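Local coordinates for protein involved in catabolism of external DNA (Legionella pneumophila subsp. pneumophila, PDB 2OO3) that probably methylates N6 of adenine 2030 in 23S ribosomal RNA, taking the methyl group from S-adenosyl-L-methionine, at residues Q113-L118 and K138-H143; S102-I107 and P133-K138; K35-L40 and N108-Q113. All blocks are in the same frame, centred on the assembly; numbering follows the deposited sequence.

Contact 1 of 3, residues Q113-L118 and K138-H143; sequences QDRLYL and KVYVNH
Strands 115-118 and 139-142 run parallel, their axes 4.8 Å apart and 14° from each other, with L116 beside V139, Y117 beside Y140 and L118 beside V141. Four backbone bonds join them: L116 N to K138 O, Y140 N to L116 O, L118 N to Y140 O and N142 N to L118 O. The side-chain amide of N142 lies over one face of the Y117 ring. The two planes are only 5° apart, and ND2 sits 3.1 Å above the ring, displaced toward CE2 and CZ. Y117 CG is anti to the backbone N (chi1 -165°), and from there the end of the ring comes nearer to strand 139-142, where N142 meets it. On the same face of the sheet, R115 CG and CD rest 4.0 Å from Y140 CE2. The charged end of R115 turns elsewhere, to a salt bridge with E158. L116, L118, V139 and V141 point to the other face. There L118 CD1 packs on V139 CG1 at 3.6 Å. At the start of the pair, a water links D114 O to K138 N. K138 CE approaches D114 O to 3.1 Å. This is the pairing of a right-handed beta-alpha-beta unit of the Rossmann-like methyltransferase fold, closed through helix 123-129. The chemistry is divided: one face is apolar and packed by helices 102-109 and 123-129, while the other carries aromatic and polar groups.

Contact 2 of 3, residues S102-I107 and P133-K138; sequences SPYFAI and PHFNKK
This is a mainly apolar contact between helix 102-109, which begins at S102, a residue predicted to bind S-adenosyl-L-methionine, and the loop that leads from helix 123-129 into strand 139-142. On the helix side I107 carries most of it. Its CG2 meets the F135 ring obliquely, 3.4 Å from CD2. Its other branch reaches P133, with CD1 3.3 Å from the carbonyl O. The first torsion parts the two branches: CG1, which leads to CD1, is anti to the carbonyl carbon (chi1 -72°), and CG2, at the F135 ring, is anti to the backbone N. One turn earlier on the helix, Y104 CE1 touches P133 CG at 4.0 Å, the two side chains crossing at about a right angle. Y104 OH is hydrogen-bonded to Q89 of helix 81-90, and F135 touches the same residue. Within the loop, P133 CB lies over one face of the F135 ring, toward the rim. Residues H134 to K137 form a type II' beta turn, closed by K137 N to H134 O at 2.8 Å. F135 takes the positive phi of 50° that this turn requires at its second residue. The bent K137 chain brings CG, CE and NZ to I107 O, and NZ gives that oxygen a weak bond at 3.3 Å. A lysine ammonium near a carbonyl of the last helical turn would be expected to interact favourably, if weakly, with the helix dipole.

Contact 3 of 3, residues K35-L40 and N108-Q113; sequences KPLFYL and NQLRSQ
The guanidinium of R111 has Q113 NE2 over one face, 3.6 Å above the plane and offset toward the rim, while K35 O and L37 N lie near its edge. NH2 gives K35 O a hydrogen bond of 2.9 Å. The bond is bent, 133° at the hydrogen, and NH2 stands above the carbonyl plane. K35 O also accepts from R160. The rest of the group is held from outside the contact: NE forms a salt bridge with D114 and NH1 is hydrogen-bonded to K33 O. Q113 OE1 comes 3.1 Å from P36 N, a proline nitrogen with no hydrogen to give. Q113 NE2 is hydrogen-bonded to D34. Q113 CG sits between the backbone N and the carbonyl carbon (chi1 69°), and the extended chain beyond it crosses P36 at about a right angle. P36 CB also rests 3.3 Å from Q113 O. In the Rossmann-like methyltransferase fold, this is where the turn after helix 102-109 passes the start of the inner strand 38-41. L110, the first residue to leave helical geometry, points toward that strand and forms the apolar half of the contact. Its two methyls part: CD2 meets L37 CD2 at 3.7 Å, and CD1 meets Y39 CB at 3.5 Å. Y39 OH is hydrogen-bonded to E41, and the nearest side-chain atoms of Y39 and S102, a residue predicted to bind S-adenosyl-L-methionine, are about 4 Å apart.

Overall arrangement
The three contacts lie on one side of the chain's centre, their own centres about 9 Å from each other. Contact 3 closes along the chain before contact 1 opens. Contact 2 interleaves with both. Contacts 1 and 3 share Q113 and reach the same sheet, where strand 115-119 lies between 38-41 and the outermost strand 139-142. Contacts 2 and 3 both use helix 102-109, and contacts 1 and 2 share K138. I107 packs against L116 and V139, while A106 meets Y39, which places the helix across three strands. Together they build one edge of the Rossmann-like sheet, close to the predicted S-adenosyl-L-methionine site.

Contact 1 of 3, residues Q113-L118 and K138-H143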
# COMPACT_ATOMS: atom_id res chain seq x y z
N GLN A 113 10.27 15.50 -10.96
CA GLN A 113 9.23 16.56 -10.96
C GLN A 113 8.13 16.35 -9.91
O GLN A 113 7.31 17.23 -9.67
CB GLN A 113 8.57 16.68 -12.35
CG GLN A 113 7.72 15.44 -12.67
CD GLN A 113 7.21 15.42 -14.07
OE1 GLN A 113 6.31 16.21 -14.41
NE2 GLN A 113 7.75 14.52 -14.91
N ASP A 114 8.08 15.19 -9.30
CA ASP A 114 6.95 14.84 -8.43
C ASP A 114 7.23 15.38 -7.05
O ASP A 114 8.33 15.87 -6.78
CB ASP A 114 6.73 13.31 -8.41
CG ASP A 114 6.39 12.76 -9.79
OD1 ASP A 114 5.62 13.44 -10.53
OD2 ASP A 114 6.89 11.66 -10.17
N ARG A 115 6.26 15.30 -6.16
CA ARG A 115 6.51 15.74 -4.78
C ARG A 115 5.99 14.71 -3.82
O ARG A 115 4.80 14.37 -3.87
CB ARG A 115 5.81 17.07 -4.50
CG ARG A 115 6.03 17.59 -3.11
CD ARG A 115 5.65 19.07 -2.99
NE ARG A 115 4.25 19.28 -3.36
CZ ARG A 115 3.25 19.47 -2.49
NH1 ARG A 115 3.47 19.48 -1.18
NH2 ARG A 115 2.02 19.64 -2.96
N LEU A 116 6.89 14.21 -2.97
CA LEU A 116 6.53 13.18 -1.98
C LEU A 116 6.39 13.84 -0.62
O LEU A 116 7.26 14.59 -0.18
CB LEU A 116 7.59 12.06 -1.87
CG LEU A 116 7.83 11.13 -3.09
CD1 LEU A 116 8.61 11.84 -4.20
CD2 LEU A 116 8.55 9.85 -2.63
N TYR A 117 5.31 13.51 0.06
CA TYR A 117 5.08 14.02 1.36
C TYR A 117 4.80 12.82 2.29
O TYR A 117 3.78 12.12 2.16
CB TYR A 117 3.90 14.96 1.29
CG TYR A 117 3.74 15.84 2.48
CD1 TYR A 117 3.99 17.22 2.39
CD2 TYR A 117 3.31 15.31 3.71
CE1 TYR A 117 3.82 18.04 3.49
CE2 TYR A 117 3.14 16.13 4.81
CZ TYR A 117 3.39 17.49 4.68
OH TYR A 117 3.19 18.29 5.74
N LEU A 118 5.71 12.59 3.23
CA LEU A 118 5.65 11.39 4.05
C LEU A 118 5.39 11.78 5.50
O LEU A 118 6.11 12.61 6.06
CB LEU A 118 6.99 10.64 3.98
CG LEU A 118 7.51 10.32 2.56
CD1 LEU A 118 8.93 9.71 2.57
CD2 LEU A 118 6.48 9.42 1.75
N LYS A 138 12.12 14.65 -4.69
CA LYS A 138 11.79 15.78 -3.85
C LYS A 138 10.95 15.19 -2.69
O LYS A 138 9.77 14.88 -2.85
CB LYS A 138 10.98 16.76 -4.72
CG LYS A 138 10.68 18.10 -4.15
CD LYS A 138 10.34 19.14 -5.32
CE LYS A 138 9.06 18.81 -6.12
NZ LYS A 138 8.90 19.54 -7.45
N VAL A 139 11.58 15.00 -1.53
CA VAL A 139 10.99 14.23 -0.45
C VAL A 139 10.83 15.06 0.83
O VAL A 139 11.82 15.48 1.42
CB VAL A 139 11.80 12.94 -0.14
CG1 VAL A 139 11.13 12.13 0.99
CG2 VAL A 139 11.96 12.07 -1.38
N TYR A 140 9.59 15.29 1.24
CA TYR A 140 9.33 16.02 2.50
C TYR A 140 8.86 15.08 3.58
O TYR A 140 7.78 14.49 3.47
CB TYR A 140 8.27 17.09 2.26
CG TYR A 140 8.78 18.15 1.31
CD1 TYR A 140 9.45 19.29 1.81
CD2 TYR A 140 8.65 18.00 -0.08
CE1 TYR A 140 9.95 20.26 0.93
CE2 TYR A 140 9.15 18.98 -0.96
CZ TYR A 140 9.79 20.11 -0.44
OH TYR A 140 10.27 21.06 -1.32
N VAL A 141 9.67 14.93 4.62
CA VAL A 141 9.34 14.02 5.73
C VAL A 141 8.82 14.83 6.90
O VAL A 141 9.49 15.77 7.34
CB VAL A 141 10.59 13.26 6.17
CG1 VAL A 141 10.27 12.26 7.31
CG2 VAL A 141 11.22 12.52 4.99
N ASN A 142 7.63 14.46 7.40
CA ASN A 142 6.93 15.21 8.45
C ASN A 142 6.52 14.39 9.67
O ASN A 142 5.93 13.31 9.54
CB ASN A 142 5.72 15.89 7.85
CG ASN A 142 6.11 16.87 6.77
OD1 ASN A 142 6.31 18.05 7.03
ND2 ASN A 142 6.25 16.37 5.54
N HIS A 143 6.88 14.87 10.86
CA HIS A 143 6.53 14.22 12.11
C HIS A 143 5.16 14.75 12.55
O HIS A 143 5.05 15.80 13.18
CB HIS A 143 7.62 14.48 13.17
CG HIS A 143 7.41 13.73 14.45
ND1 HIS A 143 8.03 14.11 15.63
CD2 HIS A 143 6.66 12.65 14.74
CE1 HIS A 143 7.66 13.27 16.59
NE2 HIS A 143 6.82 12.39 16.08
O HOH W 1 10.35 13.93 -6.64

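Contact 2 of 3, residues S102-I107 and P133-K138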
# COMPACT_ATOMS: atom_id res chain seq x y z
N SER A 102 6.97 1.30 2.03
CA SER A 102 6.33 1.99 0.94
C SER A 102 7.07 3.26 0.47
O SER A 102 7.18 3.50 -0.75
CB SER A 102 4.83 2.24 1.24
OG SER A 102 4.70 3.16 2.31
N PRO A 103 7.63 4.06 1.40
CA PRO A 103 8.37 5.24 0.88
C PRO A 103 9.57 4.87 -0.03
O PRO A 103 9.83 5.58 -0.98
CB PRO A 103 8.91 5.90 2.17
CG PRO A 103 7.97 5.49 3.22
CD PRO A 103 7.67 4.04 2.88
N TYR A 104 10.26 3.77 0.28
CA TYR A 104 11.39 3.30 -0.54
C TYR A 104 10.92 2.85 -1.93
O TYR A 104 11.58 3.15 -2.93
CB TYR A 104 12.15 2.18 0.20
CG TYR A 104 13.54 1.94 -0.35
CD1 TYR A 104 14.66 2.55 0.22
CD2 TYR A 104 13.74 1.07 -1.43
CE1 TYR A 104 15.95 2.36 -0.30
CE2 TYR A 104 15.05 0.83 -1.93
CZ TYR A 104 16.13 1.50 -1.37
OH TYR A 104 17.40 1.28 -1.85
N PHE A 105 9.77 2.18 -2.02
CA PHE A 105 9.18 1.94 -3.35
C PHE A 105 8.87 3.25 -4.10
O PHE A 105 9.19 3.40 -5.32
CB PHE A 105 7.92 1.06 -3.23
CG PHE A 105 8.22 -0.37 -2.80
CD1 PHE A 105 8.73 -1.31 -3.72
CD2 PHE A 105 7.99 -0.78 -1.49
CE1 PHE A 105 9.01 -2.64 -3.31
CE2 PHE A 105 8.25 -2.11 -1.08
CZ PHE A 105 8.77 -3.02 -2.00
N ALA A 106 8.22 4.20 -3.43
CA ALA A 106 7.78 5.43 -4.10
C ALA A 106 8.96 6.26 -4.64
O ALA A 106 8.94 6.79 -5.76
CB ALA A 106 6.87 6.26 -3.17
N ILE A 107 10.01 6.37 -3.84
CA ILE A 107 11.18 7.11 -4.23
C ILE A 107 11.82 6.46 -5.45
O ILE A 107 12.36 7.14 -6.31
CB ILE A 107 12.17 7.24 -3.03
CG1 ILE A 107 11.61 8.22 -2.00
CG2 ILE A 107 13.48 7.79 -3.50
CD1 ILE A 107 12.34 8.19 -0.58
N PRO A 133 17.34 7.44 1.51
CA PRO A 133 17.91 8.19 0.38
C PRO A 133 16.79 8.87 -0.43
O PRO A 133 15.67 8.32 -0.52
CB PRO A 133 18.60 7.10 -0.49
CG PRO A 133 17.91 5.81 -0.13
CD PRO A 133 17.54 5.98 1.36
N HIS A 134 17.07 10.05 -0.99
CA HIS A 134 16.10 10.75 -1.83
C HIS A 134 16.46 10.60 -3.30
O HIS A 134 15.64 10.89 -4.15
CB HIS A 134 16.01 12.26 -1.48
CG HIS A 134 15.53 12.51 -0.08
ND1 HIS A 134 15.54 13.77 0.50
CD2 HIS A 134 15.05 11.66 0.86
CE1 HIS A 134 15.04 13.67 1.73
NE2 HIS A 134 14.76 12.40 1.97
N PHE A 135 17.66 10.12 -3.59
CA PHE A 135 18.17 10.17 -4.98
C PHE A 135 17.98 11.59 -5.53
O PHE A 135 18.31 12.56 -4.84
CB PHE A 135 17.49 9.10 -5.83
CG PHE A 135 17.58 7.71 -5.25
CD1 PHE A 135 18.81 7.13 -4.98
CD2 PHE A 135 16.45 7.01 -4.94
CE1 PHE A 135 18.88 5.85 -4.39
CE2 PHE A 135 16.53 5.73 -4.37
CZ PHE A 135 17.73 5.17 -4.09
N ASN A 136 17.41 11.73 -6.73
CA ASN A 136 17.07 13.06 -7.23
C ASN A 136 15.59 13.42 -7.05
O ASN A 136 15.07 14.29 -7.77
CB ASN A 136 17.48 13.21 -8.72
CG ASN A 136 16.66 12.31 -9.65
OD1 ASN A 136 16.17 11.26 -9.23
ND2 ASN A 136 16.54 12.71 -10.92
N LYS A 137 14.91 12.79 -6.08
CA LYS A 137 13.48 13.11 -5.85
C LYS A 137 13.34 14.15 -4.79
O LYS A 137 14.29 14.48 -4.04
CB LYS A 137 12.64 11.89 -5.45
CG LYS A 137 13.00 10.60 -6.13
CD LYS A 137 12.98 10.68 -7.68
CE LYS A 137 13.84 9.52 -8.18
NZ LYS A 137 13.13 8.70 -9.13
N LYS A 138 12.12 14.65 -4.69
CA LYS A 138 11.79 15.78 -3.85
C LYS A 138 10.95 15.19 -2.69
O LYS A 138 9.77 14.88 -2.85
CB LYS A 138 10.98 16.76 -4.72
CG LYS A 138 10.68 18.10 -4.15
CD LYS A 138 10.34 19.14 -5.32
CE LYS A 138 9.06 18.81 -6.12
NZ LYS A 138 8.90 19.54 -7.45

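Contact 3 of 3, residues K35-L40 and N108-Q113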
# COMPACT_ATOMS: atom_id res chain seq x y z
N LYS A 35 3.22 15.11 -16.07
CA LYS A 35 2.86 16.26 -15.27
C LYS A 35 3.14 15.80 -13.83
O LYS A 35 2.96 14.61 -13.55
CB LYS A 35 1.36 16.60 -15.40
CG LYS A 35 0.95 17.25 -16.73
CD LYS A 35 1.45 18.66 -16.90
CE LYS A 35 1.12 19.20 -18.32
NZ LYS A 35 -0.27 19.79 -18.52
N PRO A 36 3.58 16.72 -12.96
CA PRO A 36 3.94 16.37 -11.59
C PRO A 36 2.79 15.74 -10.86
O PRO A 36 1.62 16.05 -11.11
CB PRO A 36 4.29 17.72 -10.93
CG PRO A 36 3.90 18.74 -11.90
CD PRO A 36 3.82 18.15 -13.23
N LEU A 37 3.16 14.83 -9.97
CA LEU A 37 2.25 14.09 -9.12
C LEU A 37 2.59 14.44 -7.69
O LEU A 37 3.79 14.49 -7.30
CB LEU A 37 2.41 12.57 -9.39
CG LEU A 37 1.63 11.55 -8.55
CD1 LEU A 37 0.13 11.59 -8.84
CD2 LEU A 37 2.15 10.12 -8.76
N PHE A 38 1.57 14.72 -6.89
CA PHE A 38 1.72 14.76 -5.44
C PHE A 38 1.55 13.33 -4.88
O PHE A 38 0.52 12.68 -5.14
CB PHE A 38 0.64 15.67 -4.85
CG PHE A 38 0.71 15.85 -3.37
CD1 PHE A 38 1.90 16.23 -2.76
CD2 PHE A 38 -0.41 15.67 -2.58
CE1 PHE A 38 1.99 16.42 -1.41
CE2 PHE A 38 -0.32 15.86 -1.17
CZ PHE A 38 0.87 16.22 -0.60
N TYR A 39 2.52 12.86 -4.11
CA TYR A 39 2.41 11.55 -3.50
C TYR A 39 2.37 11.76 -1.99
O TYR A 39 3.31 12.30 -1.41
CB TYR A 39 3.60 10.66 -3.90
CG TYR A 39 3.63 9.35 -3.16
CD1 TYR A 39 2.80 8.28 -3.58
CD2 TYR A 39 4.46 9.16 -2.06
CE1 TYR A 39 2.81 7.06 -2.90
CE2 TYR A 39 4.48 7.91 -1.37
CZ TYR A 39 3.65 6.89 -1.80
OH TYR A 39 3.63 5.67 -1.17
N LEU A 40 1.26 11.37 -1.37
CA LEU A 40 1.07 11.55 0.08
C LEU A 40 0.92 10.21 0.81
O LEU A 40 0.02 9.41 0.47
CB LEU A 40 -0.16 12.45 0.34
CG LEU A 40 -0.67 12.56 1.78
CD1 LEU A 40 0.40 13.22 2.65
CD2 LEU A 40 -1.91 13.39 1.77
N ASN A 108 11.72 5.14 -5.56
CA ASN A 108 12.27 4.47 -6.73
C ASN A 108 11.49 4.71 -8.01
O ASN A 108 12.10 4.91 -9.06
CB ASN A 108 12.48 2.97 -6.49
CG ASN A 108 13.86 2.67 -5.98
OD1 ASN A 108 14.82 2.56 -6.77
ND2 ASN A 108 14.00 2.63 -4.66
N GLN A 109 10.17 4.68 -7.95
CA GLN A 109 9.37 4.83 -9.15
C GLN A 109 8.95 6.25 -9.57
O GLN A 109 8.61 6.50 -10.75
CB GLN A 109 8.13 3.98 -8.99
CG GLN A 109 8.34 2.53 -9.45
CD GLN A 109 7.09 1.75 -9.22
OE1 GLN A 109 6.74 1.49 -8.08
NE2 GLN A 109 6.37 1.44 -10.28
N LEU A 110 8.93 7.17 -8.61
CA LEU A 110 8.53 8.54 -8.90
C LEU A 110 9.65 9.31 -9.59
O LEU A 110 10.76 8.79 -9.73
CB LEU A 110 8.04 9.24 -7.63
CG LEU A 110 6.65 8.73 -7.18
CD1 LEU A 110 6.25 9.38 -5.85
CD2 LEU A 110 5.60 9.04 -8.21
N ARG A 111 9.34 10.54 -10.04
CA ARG A 111 10.27 11.31 -10.87
C ARG A 111 10.73 12.58 -10.14
O ARG A 111 10.12 12.99 -9.15
CB ARG A 111 9.58 11.66 -12.20
CG ARG A 111 9.08 10.40 -12.84
CD ARG A 111 7.81 10.55 -13.59
NE ARG A 111 6.72 11.23 -12.88
CZ ARG A 111 5.66 11.70 -13.53
NH1 ARG A 111 5.60 11.53 -14.85
NH2 ARG A 111 4.69 12.35 -12.90
N SER A 112 11.79 13.20 -10.65
CA SER A 112 12.28 14.43 -10.06
C SER A 112 11.23 15.51 -10.02
O SER A 112 11.27 16.36 -9.12
CB SER A 112 13.52 14.95 -10.81
OG SER A 112 13.25 15.04 -12.19
N GLN A 113 10.27 15.50 -10.96
CA GLN A 113 9.23 16.56 -10.96
C GLN A 113 8.13 16.35 -9.91
O GLN A 113 7.31 17.23 -9.67
CB GLN A 113 8.57 16.68 -12.35
CG GLN A 113 7.72 15.44 -12.67
CD GLN A 113 7.21 15.42 -14.07
OE1 GLN A 113 6.31 16.21 -14.41
NE2 GLN A 113 7.75 14.52 -14.91